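PDB 3EW1: rhizavidin from Rhizobium etli, which binds biotin with high affinity as an avidin-family protein that works as a dimer. Local coordinates for residues B[39-44]-B[55-60]; B[48-53]-B[77-82]; B[81-86]-B[102-107]. One frame throughout, in Å; residues are numbered along the deposited sequence.

From the N terminus, segment 39-44 comes first, covering the end of strand 36-42 and the first loop residues. Interaction 1 pairs it with 55-60 at the start of strand 54-62, closing the loop between those strands. Segment 48-53 lies in that loop and reaches forward to 77-82, so interactions 1 and 2 cross along the chain: their segments alternate. Interaction 2 thereby links the loop after strand 36-42 to the beginning of strand 78-92. Interaction 3 opens on the same strand, sharing Ser81 and Ala82 with interaction 2, and pairs 81-86 with 102-107 of strand 95-108. It follows interaction 1 in series, yet Tyr41 and Trp85 bring the two together inside the closed barrel.

Interaction 1 of 3, residues B[39-44]-B[55-60]; sequences GQYVNR and YPLTGR
The Tyr41 ring meets Leu57 at its edge: CD2 of Leu57 lies near the ring plane, with Tyr41 CD2 4.1 Å from Leu57 CD2. Trp85 packs against the same Tyr41 ring with planes about 35° apart. The Tyr55 ring also takes its contact from the partner strand at an edge, where the carbonyl O of Tyr41 lies in plane, 4.0 Å from Tyr55 CD1. The ring of Trp72 joins Tyr55 edge-to-face, and Tyr55 OH is hydrogen-bonded to the backbone O of Glu77.

Tyr41 and Tyr55 form an antiparallel hydrogen-bonded pair. Its two bonds run from Tyr41 N to Tyr55 O (2.7 Å) and from Tyr55 N to Tyr41 O (2.8 Å). A third, Leu57 N to Gly39 O, measures 2.9 Å, and its donor stands well above the carbonyl plane. The short strand segments 39-42 and 55-60 run at 127° to each other.

Between these pairs Gln40 faces Pro56 in a non-hydrogen-bonded pair, where a proline costs no bond across the strands. The Gln40 chain bends at chi2 (-71°), bringing its amide back over the partner backbone: OE1 lies 3.5 Å from Tyr55 C, and NE2 is 3.8 Å from Pro56 CA. On the face shared by Tyr41 and Tyr55, Leu57 lies over Gly39, where a CB would stand 3.7 Å from Leu57 CG and press on the preceding carbonyl O.

Outside the hairpin, Pro56 packs on Arg60 of the second subunit, whereas Tyr41 approaches Asn21 and Asp119, which with Tyr41 itself are biotin-binding residues. The arrangement is that of a beta hairpin in an avidin-type barrel, with Tyr41, a biotin-binding residue, on its inward face.

Interaction 2 of 3, residues B[48-53]-B[77-82]; sequences TGCQNS and ENCNSA
A disulfide joins Cys50 to Cys79, its SG atoms 2.1 Å apart and its C-S-S-C torsion opened to 115°, in the right-handed sense. It ties the loop between strands 36-42 and 54-62 of this avidin-type barrel to the start of strand 78-92, in a surface contact where Gly49 and Ser81 are biotin-binding residues.

Beside the disulfide, Glu77 grips the loop with its carboxylate. With CG anti to the backbone N (chi1 -170°) and the rest of the chain extended, CG packs 3.8 Å from Cys50 SG and the acid reaches the backbone beyond. There Glu77 OE2 accepts the N-H of Cys50 at 2.9 Å, the donor standing above the carboxylate plane, 68° out of it. Glu77 OE1 is served by two waters. One donates to it at 2.9 Å and accepts from Gln51 N; the other, 3.0 Å from OE1, also donates to Gln51 O and accepts from Ser53 OG. The carboxylate thus reaches Cys50 N directly and Gln51 N, Gln51 O and the Ser53 hydroxyl through water. An alanine in place of Glu77 would probably leave the Cys50 N-H without its acceptor and set both waters adrift from one of their mates.

Packing is also close at Cys79: Gly49 C lies 3.6 Å from Cys79 SG, and a CB on Gly49 would come within 3.0 Å of that sulfur, a clash. Past Cys79 the chain turns a corner at Asn80, whose N-H is taken by Asn78 OD1 in an Asx turn. Within the loop, Gln51 NE2 donates to Thr48 O at 2.9 Å, the acceptor lying in the plane of the Gln51 amide.

Interaction 3 of 3, residues B[81-86]-B[102-107]; sequences SATGWT and WNLAYE
Trp102 sets its CB over the face of the Trp85 indole, 4.0 Å from the centroid of the five-membered ring and only 20° off the ring normal, a CH-pi contact. From there its own indole turns an edge toward Trp85 in an offset edge-to-face pair: the five-membered rings are 5.2 Å apart between centroids, with planes at 60°. The Trp102 CG sits between the backbone N and the carbonyl carbon (chi1 54°), which leads the ring away from the partner strand while CB stays on the Trp85 face.

Thr83 shares that face. Its CG2 lies over the rim of the Trp85 ring and 4.0 Å from Trp102 CB, whereas its hydroxyl branch points to Leu104, with Thr83 OG1 3.4 Å from Leu104 CD1. This OG1 is not left to carbon alone, since it is hydrogen-bonded to NE1 of Trp72.

The side chains are held in register by two antiparallel hydrogen-bonded pairs, Ala82 with Ala105 and Gly84 with Asn103, each joined by two N-H...O bonds. Trp85 NE1 is hydrogen-bonded to the biotin-binding Asp119, and a weak bond joins Trp102 NE1 to the same carboxylate, so the tryptophan pair borders the biotin site.

On the reverse face, Asn103 and Ala105 pack against Asn103 and Gly87 of the second subunit. Within the barrel, strand 65-71 bonds to the other edge of 81-86, Val70 to Thr83 and Phe68 to Trp85, and strand 111-124 flanks 102-107, bonding Trp102 through Gly117.

Interaction 1 of 3, residues B[39-44]-B[55-60]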
loop_
_atom_site.group_PDB
_atom_site.type_symbol
_atom_site.label_atom_id
_atom_site.label_comp_id
_atom_site.label_asym_id
_atom_site.label_seq_id
_atom_site.Cartn_x
_atom_site.Cartn_y
_atom_site.Cartn_z
ATOM N N GLY B 39 1.480 4.270 -9.690
ATOM C CA GLY B 39 2.574 5.146 -10.010
ATOM C C GLY B 39 3.885 4.453 -10.059
ATOM O O GLY B 39 3.932 3.233 -10.140
ATOM N N GLN B 40 4.949 5.225 -9.968
ATOM C CA GLN B 40 6.307 4.736 -10.117
ATOM C C GLN B 40 7.167 5.464 -9.136
ATOM O O GLN B 40 7.016 6.663 -8.975
ATOM C CB GLN B 40 6.831 4.942 -11.547
ATOM C CG GLN B 40 6.095 4.137 -12.608
ATOM C CD GLN B 40 6.379 2.647 -12.538
ATOM O OE1 GLN B 40 7.504 2.249 -12.306
ATOM N NE2 GLN B 40 5.363 1.824 -12.829
ATOM N N TYR B 41 8.039 4.761 -8.451
ATOM C CA TYR B 41 8.874 5.366 -7.445
ATOM C C TYR B 41 10.341 5.209 -7.858
ATOM O O TYR B 41 10.766 4.132 -8.333
ATOM C CB TYR B 41 8.603 4.660 -6.112
ATOM C CG TYR B 41 9.241 5.296 -4.897
ATOM C CD1 TYR B 41 10.589 5.110 -4.605
ATOM C CD2 TYR B 41 8.468 6.067 -4.013
ATOM C CE1 TYR B 41 11.167 5.723 -3.451
ATOM C CE2 TYR B 41 9.013 6.627 -2.882
ATOM C CZ TYR B 41 10.356 6.457 -2.611
ATOM O OH TYR B 41 10.879 7.041 -1.484
ATOM N N VAL B 42 11.120 6.273 -7.685
ATOM C CA VAL B 42 12.563 6.234 -7.980
ATOM C C VAL B 42 13.305 6.581 -6.696
ATOM O O VAL B 42 13.201 7.702 -6.165
ATOM C CB VAL B 42 13.038 7.165 -9.154
ATOM C CG1 VAL B 42 14.528 6.942 -9.409
ATOM C CG2 VAL B 42 12.271 6.862 -10.433
ATOM N N ASN B 43 14.019 5.602 -6.171
ATOM C CA ASN B 43 14.763 5.727 -4.952
ATOM C C ASN B 43 16.113 6.385 -5.228
ATOM O O ASN B 43 16.801 6.020 -6.181
ATOM C CB ASN B 43 14.947 4.338 -4.342
ATOM C CG ASN B 43 15.869 4.337 -3.176
ATOM O OD1 ASN B 43 15.769 5.194 -2.274
ATOM N ND2 ASN B 43 16.779 3.361 -3.144
ATOM N N ARG B 44 16.455 7.367 -4.394
ATOM C CA ARG B 44 17.745 8.037 -4.431
ATOM C C ARG B 44 18.334 8.194 -3.026
ATOM O O ARG B 44 19.235 9.012 -2.828
ATOM C CB ARG B 44 17.612 9.401 -5.114
ATOM C CG ARG B 44 17.204 9.307 -6.550
ATOM C CD ARG B 44 17.268 10.638 -7.228
ATOM N NE ARG B 44 16.765 10.510 -8.584
ATOM C CZ ARG B 44 15.475 10.571 -8.904
ATOM N NH1 ARG B 44 14.581 10.771 -7.951
ATOM N NH2 ARG B 44 15.091 10.440 -10.173
ATOM N N TYR B 55 10.281 1.844 -9.869
ATOM C CA TYR B 55 9.616 0.694 -9.239
ATOM C C TYR B 55 8.120 0.967 -9.157
ATOM O O TYR B 55 7.717 2.053 -8.762
ATOM C CB TYR B 55 10.179 0.489 -7.850
ATOM C CG TYR B 55 11.539 -0.127 -7.929
ATOM C CD1 TYR B 55 12.668 0.675 -8.054
ATOM C CD2 TYR B 55 11.712 -1.531 -7.933
ATOM C CE1 TYR B 55 13.953 0.127 -8.175
ATOM C CE2 TYR B 55 13.001 -2.070 -8.004
ATOM C CZ TYR B 55 14.114 -1.231 -8.143
ATOM O OH TYR B 55 15.411 -1.669 -8.263
ATOM N N PRO B 56 7.285 -0.016 -9.514
ATOM C CA PRO B 56 5.830 0.185 -9.434
ATOM C C PRO B 56 5.394 0.502 -8.014
ATOM O O PRO B 56 5.923 -0.017 -7.020
ATOM C CB PRO B 56 5.268 -1.195 -9.860
ATOM C CG PRO B 56 6.366 -1.753 -10.779
ATOM C CD PRO B 56 7.634 -1.351 -10.050
ATOM N N LEU B 57 4.417 1.391 -7.928
ATOM C CA LEU B 57 3.788 1.700 -6.673
ATOM C C LEU B 57 2.298 1.601 -6.818
ATOM O O LEU B 57 1.731 1.868 -7.880
ATOM C CB LEU B 57 4.245 3.096 -6.255
ATOM C CG LEU B 57 3.639 4.435 -5.907
ATOM C CD1 LEU B 57 2.144 4.635 -5.572
ATOM C CD2 LEU B 57 4.574 5.146 -4.924
ATOM N N THR B 58 1.657 1.187 -5.742
ATOM C CA THR B 58 0.199 1.078 -5.735
ATOM C C THR B 58 -0.302 1.497 -4.364
ATOM O O THR B 58 0.406 1.382 -3.392
ATOM C CB THR B 58 -0.207 -0.350 -6.081
ATOM O OG1 THR B 58 -1.617 -0.420 -6.293
ATOM C CG2 THR B 58 0.246 -1.246 -4.998
ATOM N N GLY B 59 -1.531 1.971 -4.260
ATOM C CA GLY B 59 -1.981 2.566 -2.998
ATOM C C GLY B 59 -3.474 2.851 -3.015
ATOM O O GLY B 59 -4.167 2.568 -4.028
ATOM N N ARG B 60 -3.961 3.466 -1.928
ATOM C CA ARG B 60 -5.369 3.850 -1.790
ATOM C C ARG B 60 -5.436 5.187 -1.099
ATOM O O ARG B 60 -4.590 5.484 -0.279
ATOM C CB ARG B 60 -6.166 2.838 -0.950
ATOM C CG ARG B 60 -6.336 1.409 -1.602
ATOM C CD ARG B 60 -7.388 1.352 -2.732
ATOM N NE ARG B 60 -8.681 1.889 -2.285
ATOM C CZ ARG B 60 -9.700 2.295 -3.052
ATOM N NH1 ARG B 60 -9.656 2.205 -4.379
ATOM N NH2 ARG B 60 -10.777 2.824 -2.458
#

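Interaction 2 of 3, residues B[48-53]-B[77-82]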
loop_
_atom_site.group_PDB
_atom_site.type_symbol
_atom_site.label_atom_id
_atom_site.label_comp_id
_atom_site.label_asym_id
_atom_site.label_seq_id
_atom_site.Cartn_x
_atom_site.Cartn_y
_atom_site.Cartn_z
ATOM N N THR B 48 21.877 3.377 -0.517
ATOM C CA THR B 48 20.946 2.244 -0.606
ATOM C C THR B 48 21.039 1.537 -1.956
ATOM O O THR B 48 21.525 2.096 -2.930
ATOM C CB THR B 48 19.474 2.674 -0.403
ATOM O OG1 THR B 48 19.112 3.564 -1.445
ATOM C CG2 THR B 48 19.247 3.397 0.949
ATOM N N GLY B 49 20.577 0.294 -2.011
ATOM C CA GLY B 49 20.453 -0.412 -3.302
ATOM C C GLY B 49 19.238 0.078 -4.080
ATOM O O GLY B 49 18.448 0.888 -3.576
ATOM N N CYS B 50 19.069 -0.403 -5.309
ATOM C CA CYS B 50 17.858 -0.121 -6.049
ATOM C C CYS B 50 17.594 1.373 -6.219
ATOM O O CYS B 50 16.470 1.838 -6.030
ATOM C CB CYS B 50 16.664 -0.824 -5.366
ATOM S SG CYS B 50 16.679 -2.629 -5.555
ATOM N N GLN B 51 18.650 2.086 -6.577
ATOM C CA GLN B 51 18.527 3.516 -6.908
ATOM C C GLN B 51 18.374 3.747 -8.407
ATOM O O GLN B 51 18.804 2.936 -9.218
ATOM C CB GLN B 51 19.718 4.357 -6.389
ATOM C CG GLN B 51 19.927 4.317 -4.888
ATOM C CD GLN B 51 20.980 5.318 -4.417
ATOM O OE1 GLN B 51 20.988 6.473 -4.848
ATOM N NE2 GLN B 51 21.876 4.873 -3.546
ATOM N N ASN B 52 17.787 4.892 -8.777
ATOM C CA ASN B 52 17.797 5.395 -10.152
ATOM C C ASN B 52 17.084 4.550 -11.205
ATOM O O ASN B 52 17.424 4.625 -12.385
ATOM C CB ASN B 52 19.237 5.639 -10.647
ATOM C CG ASN B 52 20.095 6.368 -9.655
ATOM O OD1 ASN B 52 19.741 7.455 -9.198
ATOM N ND2 ASN B 52 21.253 5.777 -9.313
ATOM N N SER B 53 16.137 3.709 -10.799
ATOM C CA SER B 53 15.277 3.004 -11.763
ATOM C C SER B 53 13.861 2.964 -11.193
ATOM O O SER B 53 13.696 3.009 -9.966
ATOM C CB SER B 53 15.800 1.582 -12.112
ATOM O OG SER B 53 15.719 0.699 -11.019
ATOM N N GLU B 77 16.773 -4.137 -10.973
ATOM C CA GLU B 77 17.492 -4.451 -9.749
ATOM C C GLU B 77 16.506 -4.949 -8.729
ATOM O O GLU B 77 15.432 -4.355 -8.529
ATOM C CB GLU B 77 18.309 -3.264 -9.243
ATOM C CG GLU B 77 19.267 -3.559 -8.134
ATOM C CD GLU B 77 20.115 -2.352 -7.735
ATOM O OE1 GLU B 77 20.122 -1.370 -8.509
ATOM O OE2 GLU B 77 20.742 -2.400 -6.637
ATOM N N ASN B 78 16.890 -6.036 -8.081
ATOM C CA ASN B 78 16.107 -6.673 -7.031
ATOM C C ASN B 78 16.780 -6.519 -5.666
ATOM O O ASN B 78 17.889 -7.019 -5.446
ATOM C CB ASN B 78 15.880 -8.162 -7.363
ATOM C CG ASN B 78 15.142 -8.927 -6.260
ATOM O OD1 ASN B 78 14.422 -8.341 -5.445
ATOM N ND2 ASN B 78 15.307 -10.263 -6.243
ATOM N N CYS B 79 16.090 -5.873 -4.738
ATOM C CA CYS B 79 16.610 -5.669 -3.384
ATOM C C CYS B 79 15.859 -6.512 -2.356
ATOM O O CYS B 79 16.075 -6.368 -1.151
ATOM C CB CYS B 79 16.594 -4.183 -2.989
ATOM S SG CYS B 79 17.853 -3.247 -3.928
ATOM N N ASN B 80 15.003 -7.417 -2.838
ATOM C CA ASN B 80 14.358 -8.419 -1.964
ATOM C C ASN B 80 13.768 -7.801 -0.695
ATOM O O ASN B 80 14.127 -8.173 0.417
ATOM C CB ASN B 80 15.368 -9.542 -1.589
ATOM C CG ASN B 80 14.683 -10.747 -0.963
ATOM O OD1 ASN B 80 13.558 -11.105 -1.338
ATOM N ND2 ASN B 80 15.363 -11.385 -0.019
ATOM N N SER B 81 12.864 -6.851 -0.873
ATOM C CA SER B 81 12.258 -6.167 0.256
ATOM C C SER B 81 11.015 -5.411 -0.222
ATOM O O SER B 81 10.748 -5.359 -1.418
ATOM C CB SER B 81 13.247 -5.181 0.888
ATOM O OG SER B 81 13.985 -4.513 -0.100
ATOM N N ALA B 82 10.312 -4.762 0.713
ATOM C CA ALA B 82 9.063 -4.047 0.380
ATOM C C ALA B 82 8.893 -2.936 1.361
ATOM O O ALA B 82 9.224 -3.119 2.515
ATOM C CB ALA B 82 7.856 -4.972 0.449
HETATM O O HOH W 1 21.288 1.010 -7.442
HETATM O O HOH W 2 18.322 0.441 -10.116
#

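Interaction 3 of 3, residues B[81-86]-B[102-107]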
loop_
_atom_site.group_PDB
_atom_site.type_symbol
_atom_site.label_atom_id
_atom_site.label_comp_id
_atom_site.label_asym_id
_atom_site.label_seq_id
_atom_site.Cartn_x
_atom_site.Cartn_y
_atom_site.Cartn_z
ATOM N N SER B 81 12.864 -6.851 -0.873
ATOM C CA SER B 81 12.258 -6.167 0.256
ATOM C C SER B 81 11.015 -5.411 -0.222
ATOM O O SER B 81 10.748 -5.359 -1.418
ATOM C CB SER B 81 13.247 -5.181 0.888
ATOM O OG SER B 81 13.985 -4.513 -0.100
ATOM N N ALA B 82 10.312 -4.762 0.713
ATOM C CA ALA B 82 9.063 -4.047 0.380
ATOM C C ALA B 82 8.893 -2.936 1.361
ATOM O O ALA B 82 9.224 -3.119 2.515
ATOM C CB ALA B 82 7.856 -4.972 0.449
ATOM N N THR B 83 8.321 -1.808 0.922
ATOM C CA THR B 83 8.080 -0.672 1.805
ATOM C C THR B 83 6.631 -0.264 1.693
ATOM O O THR B 83 6.026 -0.272 0.596
ATOM C CB THR B 83 8.960 0.474 1.371
ATOM O OG1 THR B 83 10.338 0.142 1.492
ATOM C CG2 THR B 83 8.730 1.683 2.233
ATOM N N GLY B 84 6.080 0.121 2.839
ATOM C CA GLY B 84 4.716 0.576 2.906
ATOM C C GLY B 84 4.768 1.945 3.543
ATOM O O GLY B 84 5.350 2.077 4.615
ATOM N N TRP B 85 4.126 2.935 2.929
ATOM C CA TRP B 85 3.993 4.267 3.514
ATOM C C TRP B 85 2.543 4.522 3.860
ATOM O O TRP B 85 1.619 4.142 3.118
ATOM C CB TRP B 85 4.423 5.349 2.534
ATOM C CG TRP B 85 5.854 5.421 2.069
ATOM C CD1 TRP B 85 6.780 6.378 2.439
ATOM C CD2 TRP B 85 6.480 4.637 1.057
ATOM N NE1 TRP B 85 7.944 6.210 1.731
ATOM C CE2 TRP B 85 7.804 5.120 0.908
ATOM C CE3 TRP B 85 6.057 3.546 0.282
ATOM C CZ2 TRP B 85 8.706 4.582 -0.006
ATOM C CZ3 TRP B 85 6.970 2.994 -0.608
ATOM C CH2 TRP B 85 8.273 3.522 -0.759
ATOM N N THR B 86 2.337 5.226 4.965
ATOM C CA THR B 86 0.985 5.629 5.372
ATOM C C THR B 86 1.094 7.070 5.857
ATOM O O THR B 86 2.045 7.380 6.550
ATOM C CB THR B 86 0.475 4.681 6.505
ATOM O OG1 THR B 86 0.765 3.308 6.173
ATOM C CG2 THR B 86 -1.018 4.851 6.709
ATOM N N TRP B 102 6.860 5.077 7.320
ATOM C CA TRP B 102 7.068 3.877 6.491
ATOM C C TRP B 102 7.657 2.761 7.303
ATOM O O TRP B 102 8.321 2.961 8.337
ATOM C CB TRP B 102 7.916 4.172 5.249
ATOM C CG TRP B 102 9.276 4.839 5.463
ATOM C CD1 TRP B 102 9.599 6.170 5.280
ATOM C CD2 TRP B 102 10.506 4.181 5.845
ATOM N NE1 TRP B 102 10.935 6.371 5.555
ATOM C CE2 TRP B 102 11.514 5.175 5.902
ATOM C CE3 TRP B 102 10.839 2.868 6.179
ATOM C CZ2 TRP B 102 12.833 4.890 6.269
ATOM C CZ3 TRP B 102 12.165 2.579 6.542
ATOM C CH2 TRP B 102 13.140 3.582 6.584
ATOM N N ASN B 103 7.358 1.553 6.809
ATOM C CA ASN B 103 7.991 0.318 7.226
ATOM C C ASN B 103 8.688 -0.296 6.022
ATOM O O ASN B 103 8.179 -0.237 4.922
ATOM C CB ASN B 103 6.950 -0.653 7.791
ATOM C CG ASN B 103 6.453 -0.222 9.170
ATOM O OD1 ASN B 103 7.268 0.101 10.064
ATOM N ND2 ASN B 103 5.141 -0.283 9.384
ATOM N N LEU B 104 9.859 -0.875 6.267
ATOM C CA LEU B 104 10.620 -1.585 5.245
ATOM C C LEU B 104 10.834 -2.995 5.782
ATOM O O LEU B 104 11.450 -3.173 6.843
ATOM C CB LEU B 104 11.982 -0.888 5.018
ATOM C CG LEU B 104 13.119 -1.571 4.246
ATOM C CD1 LEU B 104 12.676 -1.892 2.831
ATOM C CD2 LEU B 104 14.382 -0.691 4.240
ATOM N N ALA B 105 10.306 -3.975 5.054
ATOM C CA ALA B 105 10.520 -5.388 5.379
ATOM C C ALA B 105 11.634 -5.930 4.490
ATOM O O ALA B 105 11.602 -5.782 3.274
ATOM C CB ALA B 105 9.221 -6.212 5.199
ATOM N N TYR B 106 12.598 -6.583 5.112
ATOM C CA TYR B 106 13.789 -7.012 4.383
ATOM C C TYR B 106 14.436 -8.228 5.043
ATOM O O TYR B 106 14.038 -8.640 6.136
ATOM C CB TYR B 106 14.789 -5.824 4.258
ATOM C CG TYR B 106 15.399 -5.449 5.569
ATOM C CD1 TYR B 106 14.669 -4.717 6.510
ATOM C CD2 TYR B 106 16.704 -5.860 5.897
ATOM C CE1 TYR B 106 15.194 -4.393 7.742
ATOM C CE2 TYR B 106 17.251 -5.532 7.135
ATOM C CZ TYR B 106 16.492 -4.801 8.050
ATOM O OH TYR B 106 16.999 -4.467 9.287
ATOM N N GLU B 107 15.419 -8.790 4.360
ATOM C CA GLU B 107 16.160 -9.919 4.896
ATOM C C GLU B 107 17.387 -9.359 5.609
ATOM O O GLU B 107 18.301 -8.862 4.972
ATOM C CB GLU B 107 16.530 -10.860 3.748
ATOM C CG GLU B 107 16.920 -12.268 4.164
ATOM C CD GLU B 107 15.793 -13.045 4.828
ATOM O OE1 GLU B 107 14.661 -13.159 4.272
ATOM O OE2 GLU B 107 16.063 -13.577 5.916
#